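Metallo-beta-lactamase family protein (Thermus thermophilus, PDB 2ZO4) is a metallo-beta-lactamase-fold protein that binds two zinc ions and probably acts as a metal-dependent hydrolase whose substrate is not established. Local coordinates at residues Asn209-Phe214 with Leu293-Tyr298. Sequence-based numbering, arbitrary orientation.
Sequences NPLKDF and LAHLEY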
loop_
_atom_site.group_PDB
_atom_site.type_symbol
_atom_site.label_atom_id
_atom_site.label_comp_id
_atom_site.label_asym_id
_atom_site.label_seq_id
_atom_site.Cartn_x
_atom_site.Cartn_y
_atom_site.Cartn_z
ATOM N N ASN A 209 7.289 -7.351 -12.097
ATOM C CA ASN A 209 8.321 -7.578 -11.084
ATOM C C ASN A 209 8.163 -6.588 -9.922
ATOM O O ASN A 209 8.942 -5.632 -9.810
ATOM C CB ASN A 209 9.714 -7.476 -11.733
ATOM C CG ASN A 209 10.809 -8.157 -10.920
ATOM O OD1 ASN A 209 10.620 -8.509 -9.756
ATOM N ND2 ASN A 209 11.977 -8.323 -11.534
ATOM N N PRO A 210 7.147 -6.811 -9.055
ATOM C CA PRO A 210 6.834 -5.859 -7.976
ATOM C C PRO A 210 7.985 -5.544 -7.022
ATOM O O PRO A 210 8.095 -4.400 -6.578
ATOM C CB PRO A 210 5.680 -6.542 -7.218
ATOM C CG PRO A 210 5.736 -7.970 -7.624
ATOM C CD PRO A 210 6.219 -7.956 -9.037
ATOM N N LEU A 211 8.827 -6.533 -6.708
ATOM C CA LEU A 211 9.972 -6.310 -5.808
ATOM C C LEU A 211 11.009 -5.364 -6.418
ATOM O O LEU A 211 11.587 -4.535 -5.715
ATOM C CB LEU A 211 10.635 -7.630 -5.385
ATOM C CG LEU A 211 11.810 -7.523 -4.395
ATOM C CD1 LEU A 211 11.394 -6.809 -3.107
ATOM C CD2 LEU A 211 12.413 -8.879 -4.073
ATOM N N LYS A 212 11.235 -5.496 -7.722
ATOM C CA LYS A 212 12.141 -4.602 -8.451
ATOM C C LYS A 212 11.640 -3.156 -8.409
ATOM O O LYS A 212 12.426 -2.237 -8.201
ATOM C CB LYS A 212 12.326 -5.071 -9.901
ATOM C CG LYS A 212 13.418 -4.315 -10.672
ATOM C CD LYS A 212 13.775 -5.020 -11.977
ATOM C CE LYS A 212 14.813 -4.217 -12.757
ATOM N NZ LYS A 212 15.243 -4.930 -13.999
ATOM N N ASP A 213 10.336 -2.968 -8.610
ATOM C CA ASP A 213 9.683 -1.665 -8.426
ATOM C C ASP A 213 9.881 -1.129 -7.010
ATOM O O ASP A 213 10.178 0.047 -6.824
ATOM C CB ASP A 213 8.174 -1.771 -8.674
ATOM C CG ASP A 213 7.813 -1.866 -10.142
ATOM O OD1 ASP A 213 8.563 -1.350 -11.001
ATOM O OD2 ASP A 213 6.749 -2.450 -10.429
ATOM N N PHE A 214 9.686 -2.004 -6.024
ATOM C CA PHE A 214 9.743 -1.628 -4.611
ATOM C C PHE A 214 11.121 -1.128 -4.224
ATOM O O PHE A 214 11.245 -0.126 -3.526
ATOM C CB PHE A 214 9.339 -2.801 -3.711
ATOM C CG PHE A 214 9.260 -2.445 -2.250
ATOM C CD1 PHE A 214 8.172 -1.726 -1.751
ATOM C CD2 PHE A 214 10.266 -2.837 -1.368
ATOM C CE1 PHE A 214 8.096 -1.391 -0.393
ATOM C CE2 PHE A 214 10.199 -2.507 -0.012
ATOM C CZ PHE A 214 9.114 -1.779 0.473
ATOM N N LEU A 293 6.016 -15.107 -3.270
ATOM C CA LEU A 293 5.907 -15.202 -4.722
ATOM C C LEU A 293 6.647 -14.064 -5.430
ATOM O O LEU A 293 7.330 -14.293 -6.428
ATOM C CB LEU A 293 4.434 -15.250 -5.149
ATOM C CG LEU A 293 4.109 -15.422 -6.639
ATOM C CD1 LEU A 293 4.885 -16.580 -7.265
ATOM C CD2 LEU A 293 2.617 -15.624 -6.816
ATOM N N ALA A 294 6.506 -12.848 -4.902
ATOM C CA ALA A 294 7.216 -11.670 -5.409
ATOM C C ALA A 294 8.736 -11.837 -5.375
ATOM O O ALA A 294 9.436 -11.422 -6.303
ATOM C CB ALA A 294 6.814 -10.432 -4.617
ATOM N N HIS A 295 9.239 -12.423 -4.293
ATOM C CA HIS A 295 10.670 -12.653 -4.141
ATOM C C HIS A 295 11.172 -13.757 -5.070
ATOM O O HIS A 295 12.259 -13.646 -5.638
ATOM C CB HIS A 295 11.017 -12.957 -2.685
ATOM C CG HIS A 295 11.035 -11.743 -1.809
ATOM N ND1 HIS A 295 9.887 -11.068 -1.450
ATOM C CD2 HIS A 295 12.061 -11.075 -1.232
ATOM C CE1 HIS A 295 10.206 -10.040 -0.682
ATOM N NE2 HIS A 295 11.519 -10.020 -0.538
ATOM N N LEU A 296 10.373 -14.814 -5.221
ATOM C CA LEU A 296 10.688 -15.898 -6.149
ATOM C C LEU A 296 10.763 -15.424 -7.605
ATOM O O LEU A 296 11.650 -15.838 -8.351
ATOM C CB LEU A 296 9.667 -17.030 -6.019
ATOM C CG LEU A 296 9.790 -17.931 -4.784
ATOM C CD1 LEU A 296 8.472 -18.642 -4.520
ATOM C CD2 LEU A 296 10.941 -18.931 -4.949
ATOM N N GLU A 297 9.834 -14.561 -8.003
ATOM C CA GLU A 297 9.792 -14.069 -9.381
ATOM C C GLU A 297 10.899 -13.054 -9.668
ATOM O O GLU A 297 11.355 -12.924 -10.808
ATOM C CB GLU A 297 8.402 -13.524 -9.731
ATOM C CG GLU A 297 7.366 -14.631 -9.982
ATOM C CD GLU A 297 7.757 -15.565 -11.130
ATOM O OE1 GLU A 297 7.602 -15.169 -12.301
ATOM O OE2 GLU A 297 8.213 -16.696 -10.865
ATOM N N TYR A 298 11.334 -12.353 -8.624
ATOM C CA TYR A 298 12.504 -11.489 -8.698
ATOM C C TYR A 298 13.764 -12.326 -8.948
ATOM O O TYR A 298 14.589 -11.987 -9.803
ATOM C CB TYR A 298 12.641 -10.687 -7.400
ATOM C CG TYR A 298 13.792 -9.705 -7.381
ATOM C CD1 TYR A 298 13.616 -8.391 -7.807
ATOM C CD2 TYR A 298 15.052 -10.087 -6.917
ATOM C CE1 TYR A 298 14.662 -7.489 -7.786
ATOM C CE2 TYR A 298 16.111 -9.186 -6.891
ATOM C CZ TYR A 298 15.908 -7.893 -7.324
ATOM O OH TYR A 298 16.946 -6.996 -7.294
HETATM O O HOH W 1 9.018 -9.292 -7.929
HETATM O O HOH W 2 14.684 -9.256 -10.946
#
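Leu211 and Tyr298 each set CG anti to the backbone N (chi1 -178° and -177°), and the two side chains meet crosswise between helices 210-222 and 286-301, whose local axes are perpendicular and approach to 9.0 Å. The CD2 methyl of Leu211 does most of the touching: it lies over a face of the Tyr298 ring, 3.7 Å from Tyr298 CG, and over a face of the His295 imidazole, 3.6 Å from His295 CD2. Both are CH-pi contacts, the one to His295 nearer the ring normal. Beside them, CG of Pro210 rests against the Ala294 methyl, while Lys212 borders the tyrosine ring through its backbone N and CB.

Asn209, the N-cap of helix 210-222, brings OD1 to the edge of the tyrosine ring, 3.6 Å from Tyr298 CD1, with amide and ring planes 62° apart. Two waters carry the polar link. One donates to Asn209 OD1 and, at 2.7 Å, to the carbonyl O of Ala294, and accepts from Leu211 N; the other accepts from Asn209 ND2 and donates to Tyr298 O. The imidazole is also held at both nitrogens, ND1 by Glu291 O one turn earlier in its own helix and NE2 by His251 ND1 on helix 240-261.

The contact thus joins a helix of the zinc-binding metallo-beta-lactamase region to the C-terminal helical domain, the side chain of Pro210 about 8 Å from that of the zinc ligand His171. Because water mediates the hydrogen bonding between the segments, the helices meet directly through apolar and CH-pi contacts, without needing to approach closely enough for direct hydrogen bonds.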